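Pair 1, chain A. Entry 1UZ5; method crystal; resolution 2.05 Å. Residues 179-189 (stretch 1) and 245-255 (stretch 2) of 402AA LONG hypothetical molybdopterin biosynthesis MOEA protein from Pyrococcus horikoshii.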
# COMPACT_ATOMS: atom_id res chain seq x y z
N ARG A 179 -6.93 8.86 7.45
CA ARG A 179 -6.92 8.50 8.86
C ARG A 179 -7.23 7.00 8.80
O ARG A 179 -7.82 6.53 7.83
CB ARG A 179 -8.01 9.25 9.62
CG ARG A 179 -7.71 10.72 9.83
CD ARG A 179 -8.85 11.42 10.55
NE ARG A 179 -8.58 12.84 10.72
CZ ARG A 179 -7.68 13.34 11.56
NH1 ARG A 179 -6.95 12.53 12.32
NH2 ARG A 179 -7.50 14.65 11.64
N LYS A 180 -6.83 6.26 9.82
CA LYS A 180 -7.08 4.82 9.79
C LYS A 180 -8.52 4.48 10.14
O LYS A 180 -9.02 4.87 11.18
CB LYS A 180 -6.12 4.11 10.75
CG LYS A 180 -4.66 4.25 10.36
CD LYS A 180 -3.74 3.60 11.38
CE LYS A 180 -2.29 3.70 10.94
NZ LYS A 180 -1.37 3.07 11.93
N PRO A 181 -9.21 3.76 9.24
CA PRO A 181 -10.60 3.36 9.47
C PRO A 181 -10.61 2.48 10.72
O PRO A 181 -9.87 1.49 10.79
CB PRO A 181 -10.95 2.56 8.22
CG PRO A 181 -10.00 3.09 7.18
CD PRO A 181 -8.72 3.22 7.96
N LYS A 182 -11.43 2.83 11.70
CA LYS A 182 -11.50 2.05 12.93
C LYS A 182 -12.47 0.89 12.81
O LYS A 182 -13.62 1.06 12.41
CB LYS A 182 -11.92 2.93 14.10
CG LYS A 182 -10.92 4.01 14.46
CD LYS A 182 -11.43 4.82 15.64
CE LYS A 182 -10.42 5.87 16.08
NZ LYS A 182 -10.92 6.67 17.22
N VAL A 183 -11.99 -0.31 13.14
CA VAL A 183 -12.84 -1.50 13.08
C VAL A 183 -12.90 -2.13 14.47
O VAL A 183 -11.89 -2.61 14.99
CB VAL A 183 -12.29 -2.53 12.10
CG1 VAL A 183 -13.21 -3.75 12.05
CG2 VAL A 183 -12.16 -1.91 10.71
N ALA A 184 -14.09 -2.11 15.08
CA ALA A 184 -14.29 -2.70 16.40
C ALA A 184 -14.52 -4.19 16.19
O ALA A 184 -15.42 -4.59 15.44
CB ALA A 184 -15.50 -2.06 17.08
N VAL A 185 -13.71 -5.01 16.84
CA VAL A 185 -13.80 -6.46 16.70
C VAL A 185 -14.29 -7.16 17.96
O VAL A 185 -13.83 -6.86 19.07
CB VAL A 185 -12.43 -7.05 16.33
CG1 VAL A 185 -12.53 -8.58 16.23
CG2 VAL A 185 -11.95 -6.45 15.00
N ILE A 186 -15.22 -8.09 17.77
CA ILE A 186 -15.80 -8.86 18.87
C ILE A 186 -15.73 -10.37 18.61
O ILE A 186 -15.95 -10.82 17.48
CB ILE A 186 -17.29 -8.49 19.07
CG1 ILE A 186 -17.41 -7.05 19.56
CG2 ILE A 186 -17.95 -9.46 20.06
CD1 ILE A 186 -18.83 -6.48 19.48
N SER A 187 -15.41 -11.14 19.64
CA SER A 187 -15.37 -12.61 19.54
C SER A 187 -16.53 -13.14 20.39
O SER A 187 -16.68 -12.75 21.54
CB SER A 187 -14.05 -13.17 20.06
OG SER A 187 -12.98 -12.89 19.16
N THR A 188 -17.35 -14.02 19.82
CA THR A 188 -18.49 -14.55 20.56
C THR A 188 -18.43 -16.07 20.75
O THR A 188 -18.12 -16.81 19.82
CB THR A 188 -19.83 -14.21 19.87
OG1 THR A 188 -19.89 -14.85 18.59
CG2 THR A 188 -19.97 -12.71 19.69
N GLY A 189 -18.75 -16.51 21.96
CA GLY A 189 -18.74 -17.93 22.27
C GLY A 189 -18.60 -18.15 23.76
O GLY A 189 -17.76 -17.53 24.41
N ASN A 245 -19.96 2.46 18.94
CA ASN A 245 -19.53 3.79 19.34
C ASN A 245 -18.06 4.08 19.10
O ASN A 245 -17.69 5.23 18.87
CB ASN A 245 -19.86 4.03 20.81
CG ASN A 245 -21.18 4.77 21.00
OD1 ASN A 245 -22.23 4.30 20.57
ND2 ASN A 245 -21.11 5.93 21.64
N VAL A 246 -17.22 3.06 19.17
CA VAL A 246 -15.78 3.26 18.98
C VAL A 246 -15.29 3.07 17.55
O VAL A 246 -14.26 3.62 17.18
CB VAL A 246 -14.95 2.34 19.90
CG1 VAL A 246 -15.32 2.59 21.35
CG2 VAL A 246 -15.18 0.89 19.53
N GLY A 247 -16.02 2.30 16.75
CA GLY A 247 -15.57 2.07 15.39
C GLY A 247 -16.42 2.63 14.27
O GLY A 247 -17.52 3.13 14.48
N ASP A 248 -15.88 2.56 13.05
CA ASP A 248 -16.56 3.01 11.85
C ASP A 248 -17.22 1.76 11.28
O ASP A 248 -18.16 1.82 10.49
CB ASP A 248 -15.56 3.57 10.83
CG ASP A 248 -14.73 4.69 11.40
OD1 ASP A 248 -15.31 5.67 11.91
OD2 ASP A 248 -13.48 4.60 11.32
N VAL A 249 -16.68 0.62 11.70
CA VAL A 249 -17.16 -0.68 11.26
C VAL A 249 -17.03 -1.66 12.42
O VAL A 249 -16.11 -1.56 13.22
CB VAL A 249 -16.31 -1.21 10.08
CG1 VAL A 249 -16.70 -2.65 9.75
CG2 VAL A 249 -16.50 -0.31 8.86
N VAL A 250 -17.98 -2.59 12.52
CA VAL A 250 -17.95 -3.59 13.58
C VAL A 250 -17.87 -4.97 12.93
O VAL A 250 -18.59 -5.25 11.97
CB VAL A 250 -19.21 -3.52 14.48
CG1 VAL A 250 -19.18 -4.63 15.53
CG2 VAL A 250 -19.28 -2.16 15.16
N VAL A 251 -16.96 -5.80 13.41
CA VAL A 251 -16.83 -7.14 12.87
C VAL A 251 -16.92 -8.13 14.03
O VAL A 251 -16.22 -8.00 15.03
CB VAL A 251 -15.48 -7.35 12.14
CG1 VAL A 251 -15.39 -8.78 11.63
CG2 VAL A 251 -15.39 -6.39 10.95
N ILE A 252 -17.81 -9.10 13.87
CA ILE A 252 -18.05 -10.11 14.90
C ILE A 252 -17.80 -11.50 14.32
O ILE A 252 -18.21 -11.79 13.20
CB ILE A 252 -19.51 -10.03 15.39
CG1 ILE A 252 -19.85 -8.60 15.80
CG2 ILE A 252 -19.73 -10.99 16.56
CD1 ILE A 252 -21.32 -8.32 15.95
N SER A 253 -17.10 -12.34 15.07
CA SER A 253 -16.85 -13.71 14.64
C SER A 253 -17.30 -14.63 15.77
O SER A 253 -17.13 -14.32 16.95
CB SER A 253 -15.37 -13.95 14.34
OG SER A 253 -14.61 -14.00 15.53
N GLY A 254 -17.89 -15.77 15.40
CA GLY A 254 -18.35 -16.70 16.41
C GLY A 254 -19.33 -17.72 15.87
O GLY A 254 -19.83 -18.55 16.62
N GLY A 255 -19.60 -17.64 14.57
CA GLY A 255 -20.51 -18.59 13.96
C GLY A 255 -19.91 -19.98 13.96
O GLY A 255 -19.89 -20.66 14.98
O HOH W 1 -11.43 6.91 11.31
O HOH W 2 -13.52 -11.93 16.52
O HOH W 3 -21.61 -17.75 18.49

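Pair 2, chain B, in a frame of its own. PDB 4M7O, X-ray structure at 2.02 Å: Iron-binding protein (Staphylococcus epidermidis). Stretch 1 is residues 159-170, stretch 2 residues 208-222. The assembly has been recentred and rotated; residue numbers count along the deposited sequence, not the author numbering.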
# COMPACT_ATOMS: atom_id res chain seq x y z
N LYS B 159 7.39 2.19 -26.19
CA LYS B 159 8.36 1.10 -26.21
C LYS B 159 8.15 0.19 -25.01
O LYS B 159 8.04 0.66 -23.88
CB LYS B 159 9.79 1.65 -26.24
N LYS B 160 8.05 -1.11 -25.26
CA LYS B 160 7.91 -2.10 -24.20
C LYS B 160 9.02 -1.98 -23.16
O LYS B 160 10.16 -2.37 -23.40
CB LYS B 160 7.90 -3.51 -24.81
CG LYS B 160 8.27 -3.55 -26.29
N GLN B 161 8.69 -1.45 -21.99
CA GLN B 161 9.71 -1.12 -20.99
C GLN B 161 9.75 -2.06 -19.79
O GLN B 161 8.71 -2.36 -19.20
CB GLN B 161 9.54 0.31 -20.50
CG GLN B 161 10.03 1.36 -21.48
CD GLN B 161 9.82 2.75 -20.96
OE1 GLN B 161 10.73 3.57 -20.95
NE2 GLN B 161 8.60 3.01 -20.50
N GLU B 162 10.96 -2.49 -19.43
CA GLU B 162 11.17 -3.40 -18.30
C GLU B 162 11.63 -2.67 -17.02
O GLU B 162 12.64 -1.95 -17.02
CB GLU B 162 12.12 -4.54 -18.67
CG GLU B 162 11.74 -5.27 -19.97
CD GLU B 162 12.03 -6.76 -19.93
OE1 GLU B 162 11.52 -7.49 -20.81
OE2 GLU B 162 12.78 -7.20 -19.04
N VAL B 163 10.89 -2.87 -15.94
CA VAL B 163 11.08 -2.10 -14.72
C VAL B 163 11.57 -2.99 -13.59
O VAL B 163 11.01 -4.06 -13.34
CB VAL B 163 9.77 -1.46 -14.29
CG1 VAL B 163 9.96 -0.68 -13.00
CG2 VAL B 163 9.22 -0.56 -15.41
N PHE B 164 12.63 -2.56 -12.91
CA PHE B 164 13.12 -3.25 -11.74
C PHE B 164 12.63 -2.50 -10.50
O PHE B 164 12.89 -1.30 -10.35
CB PHE B 164 14.65 -3.32 -11.76
CG PHE B 164 15.24 -3.88 -10.49
CD1 PHE B 164 15.18 -5.23 -10.21
CD2 PHE B 164 15.86 -3.05 -9.57
CE1 PHE B 164 15.71 -5.74 -9.04
CE2 PHE B 164 16.39 -3.57 -8.39
CZ PHE B 164 16.31 -4.91 -8.13
N MSE B 165 11.89 -3.20 -9.63
CA MSE B 165 11.40 -2.60 -8.40
C MSE B 165 12.34 -3.02 -7.29
O MSE B 165 12.47 -4.21 -6.98
CB MSE B 165 9.99 -3.10 -8.08
CG MSE B 165 8.98 -2.93 -9.19
SE MSE B 165 8.45 -1.08 -9.49
CE MSE B 165 7.80 -0.65 -7.71
N GLU B 166 13.03 -2.06 -6.69
CA GLU B 166 13.93 -2.37 -5.60
C GLU B 166 13.23 -2.11 -4.28
O GLU B 166 12.98 -0.94 -3.93
CB GLU B 166 15.18 -1.49 -5.71
CG GLU B 166 16.22 -1.80 -4.66
CD GLU B 166 17.57 -1.22 -5.01
OE1 GLU B 166 17.83 -0.97 -6.21
OE2 GLU B 166 18.39 -1.02 -4.08
N VAL B 167 12.86 -3.16 -3.55
CA VAL B 167 12.06 -2.95 -2.33
C VAL B 167 12.87 -3.03 -1.04
O VAL B 167 12.36 -2.75 0.03
CB VAL B 167 10.85 -3.91 -2.24
CG1 VAL B 167 9.96 -3.74 -3.45
CG2 VAL B 167 11.32 -5.36 -2.09
N SER B 168 14.13 -3.41 -1.16
CA SER B 168 15.03 -3.35 -0.02
C SER B 168 16.43 -3.40 -0.60
O SER B 168 16.62 -3.90 -1.72
CB SER B 168 14.78 -4.52 0.94
OG SER B 168 15.43 -4.30 2.18
N SER B 169 17.42 -2.89 0.12
CA SER B 169 18.75 -2.76 -0.49
C SER B 169 19.91 -3.16 0.40
O SER B 169 21.01 -3.40 -0.07
CB SER B 169 18.94 -1.33 -0.99
OG SER B 169 18.85 -0.40 0.08
N LYS B 170 19.68 -3.21 1.71
CA LYS B 170 20.79 -3.45 2.62
C LYS B 170 20.46 -4.49 3.68
O LYS B 170 19.42 -4.40 4.33
CB LYS B 170 21.23 -2.13 3.26
CG LYS B 170 22.56 -2.23 3.98
CD LYS B 170 22.92 -0.95 4.72
CE LYS B 170 24.25 -1.12 5.46
NZ LYS B 170 24.48 -0.11 6.53
N SER B 208 22.61 -10.72 -11.19
CA SER B 208 21.29 -11.06 -11.71
C SER B 208 20.54 -9.85 -12.28
O SER B 208 19.95 -9.93 -13.36
CB SER B 208 20.48 -11.72 -10.61
OG SER B 208 19.40 -12.48 -11.13
N ILE B 209 20.55 -8.74 -11.54
CA ILE B 209 19.93 -7.50 -12.01
C ILE B 209 20.62 -7.00 -13.29
O ILE B 209 19.96 -6.61 -14.25
CB ILE B 209 19.98 -6.40 -10.93
CG1 ILE B 209 19.32 -6.90 -9.64
CG2 ILE B 209 19.27 -5.14 -11.41
CD1 ILE B 209 19.67 -6.05 -8.41
N ILE B 210 21.96 -7.01 -13.30
CA ILE B 210 22.71 -6.53 -14.46
C ILE B 210 22.35 -7.33 -15.70
O ILE B 210 22.16 -6.77 -16.77
CB ILE B 210 24.24 -6.59 -14.21
CG1 ILE B 210 24.66 -5.46 -13.26
CG2 ILE B 210 25.03 -6.51 -15.52
CD1 ILE B 210 26.01 -5.69 -12.60
N LYS B 211 22.24 -8.65 -15.54
CA LYS B 211 21.90 -9.52 -16.66
C LYS B 211 20.49 -9.25 -17.19
O LYS B 211 20.28 -9.29 -18.40
CB LYS B 211 22.06 -10.98 -16.26
CG LYS B 211 22.05 -11.95 -17.41
CD LYS B 211 22.22 -13.37 -16.90
CE LYS B 211 22.62 -14.32 -18.00
NZ LYS B 211 23.44 -15.44 -17.45
N ARG B 212 19.54 -8.98 -16.29
CA ARG B 212 18.17 -8.69 -16.70
C ARG B 212 18.08 -7.36 -17.44
O ARG B 212 17.13 -7.13 -18.20
CB ARG B 212 17.23 -8.63 -15.48
CG ARG B 212 17.04 -9.95 -14.77
CD ARG B 212 16.38 -10.98 -15.65
NE ARG B 212 16.38 -12.29 -15.01
CZ ARG B 212 15.34 -12.81 -14.35
NH1 ARG B 212 15.44 -14.01 -13.80
NH2 ARG B 212 14.21 -12.13 -14.25
N ASN B 213 19.06 -6.50 -17.19
CA ASN B 213 19.18 -5.22 -17.88
C ASN B 213 17.89 -4.40 -17.96
O ASN B 213 17.40 -4.11 -19.06
CB ASN B 213 19.76 -5.45 -19.29
CG ASN B 213 20.24 -4.18 -19.93
OD1 ASN B 213 20.26 -3.13 -19.30
ND2 ASN B 213 20.65 -4.28 -21.20
N PRO B 214 17.33 -3.99 -16.81
CA PRO B 214 16.09 -3.20 -16.80
C PRO B 214 16.27 -1.82 -17.45
O PRO B 214 17.40 -1.31 -17.51
CB PRO B 214 15.78 -3.03 -15.30
CG PRO B 214 17.08 -3.29 -14.60
CD PRO B 214 17.83 -4.27 -15.45
N ASP B 215 15.18 -1.26 -17.95
CA ASP B 215 15.22 0.05 -18.59
C ASP B 215 14.97 1.14 -17.55
O ASP B 215 15.28 2.30 -17.77
CB ASP B 215 14.16 0.11 -19.68
CG ASP B 215 14.28 -1.04 -20.68
OD1 ASP B 215 15.38 -1.21 -21.28
OD2 ASP B 215 13.29 -1.78 -20.86
N ILE B 216 14.39 0.76 -16.42
CA ILE B 216 14.05 1.71 -15.38
C ILE B 216 14.30 1.05 -14.02
O ILE B 216 13.93 -0.11 -13.83
CB ILE B 216 12.56 2.10 -15.46
CG1 ILE B 216 12.18 2.53 -16.88
CG2 ILE B 216 12.21 3.18 -14.44
CD1 ILE B 216 10.73 2.89 -17.07
N LEU B 217 14.92 1.77 -13.09
CA LEU B 217 15.05 1.30 -11.70
C LEU B 217 14.16 2.16 -10.82
O LEU B 217 14.17 3.39 -10.91
CB LEU B 217 16.50 1.42 -11.20
CG LEU B 217 17.62 0.95 -12.13
CD1 LEU B 217 19.00 1.14 -11.48
CD2 LEU B 217 17.42 -0.52 -12.47
N ILE B 218 13.35 1.52 -9.98
CA ILE B 218 12.54 2.27 -9.03
C ILE B 218 12.72 1.70 -7.65
O ILE B 218 12.36 0.54 -7.41
CB ILE B 218 11.04 2.21 -9.38
CG1 ILE B 218 10.82 2.69 -10.82
CG2 ILE B 218 10.21 3.03 -8.37
CD1 ILE B 218 9.38 2.82 -11.20
N SER B 219 13.29 2.49 -6.74
CA SER B 219 13.38 2.09 -5.34
C SER B 219 12.11 2.48 -4.58
O SER B 219 11.61 3.60 -4.73
CB SER B 219 14.56 2.76 -4.66
OG SER B 219 14.39 2.70 -3.26
N THR B 220 11.59 1.58 -3.77
CA THR B 220 10.35 1.86 -3.07
C THR B 220 10.56 2.11 -1.59
O THR B 220 9.64 1.98 -0.79
CB THR B 220 9.34 0.71 -3.24
OG1 THR B 220 9.87 -0.48 -2.65
CG2 THR B 220 9.10 0.48 -4.71
N GLU B 221 11.78 2.48 -1.22
CA GLU B 221 12.12 2.60 0.19
C GLU B 221 11.92 4.01 0.73
O GLU B 221 12.14 4.25 1.91
CB GLU B 221 13.56 2.17 0.44
CG GLU B 221 13.77 0.69 0.27
CD GLU B 221 15.14 0.27 0.74
OE1 GLU B 221 16.08 0.31 -0.07
OE2 GLU B 221 15.27 -0.10 1.93
N GLY B 222 11.49 4.92 -0.13
CA GLY B 222 11.19 6.28 0.30
C GLY B 222 12.43 7.12 0.53
O GLY B 222 12.41 8.06 1.33
O HOH W 4 10.13 -0.98 0.20

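Where do the two contacts differ most? At one matched position, Ala184(A) in pair 1 and Phe164(B) in pair 2. The alanine offers a single methyl, and the second stretch meets it with Val246(A), whose CG2 lies 3.8 Å from Ala184(A) CB. In pair 2 a phenyl ring stands at this position, and it packs against Ile209(B), in the helix before the second strand, as Val246(A) is in pair 1: Ile209(B) CG2 sits over one ring face, and Ile209(B) CD1 is 3.6 Å from Phe164(B) CZ. The matched neighbours Gly247(A) and Pro214(B) differ too. An ideal CB on Gly247(A) would fall 3.0 Å from Ala184(A) N, a clash, whereas the proline ring of pair 2 packs its CB 3.7 Å from Phe164(B) CB.

What geometry do they share? Each is a pair of parallel strands, with N-to-C directions 24° apart in pair 1 and 22° in pair 2, and 14 central residues superpose to 0.4 Å. The backbone ladder is the same: Ala184(A) N donates to Val249(A) O (2.8 Å) and Val251(A) N to Ala184(A) O (2.8 Å), just as Phe164(B) N donates to Ile216(B) O (2.9 Å) and Ile218(B) N to Phe164(B) O (2.9 Å).

How is the start of the ladder fixed? An aspartate does it in both pairs, and Asp248(A) and Asp215(B) superpose almost exactly, side chains included. Lys182(A) N donates to Asp248(A) OD2 (2.7 Å), while Asp248(A) N donates to Lys182(A) O (2.8 Å); Glu162(B) N and Asp215(B) OD2 (2.8 Å), with Asp215(B) N and Glu162(B) O (2.8 Å), repeat this two-way grip. The first stretch contributes only backbone atoms to this grip, and the residue there is lysine in pair 1 and glutamate in pair 2.

How do the side chains pack along the strands? On one face the solutions are close: Val183(A) CG1 meets Val251(A) CG2 at 3.6 Å, and Val163(B) CG1 meets Ile218(B) CD1 at 4.0 Å. Further along, selenomethionine Met165(B) takes the place of Val185(A) and carries its CE to 3.5 Å from Thr220(B) CG2. On the other face, Ile186(A) CB lies 4.2 Å from Ile252(A) CG1, an apolar pairing replaced in pair 2 by Glu166(B) and Ser219(B), with the glutamate's carboxylate hydrogen-bonded elsewhere in the structure.

What happens at the far end? Pair 1 places Gly254(A) beside Thr188(A), whose OG1 is 3.2 Å from Gly254(A) CA, leaving no room for a CB. At the matching position Glu221(B) instead extends a side chain whose OE1 accepts a hydrogen bond from Ser169(B) OG (2.9 Å).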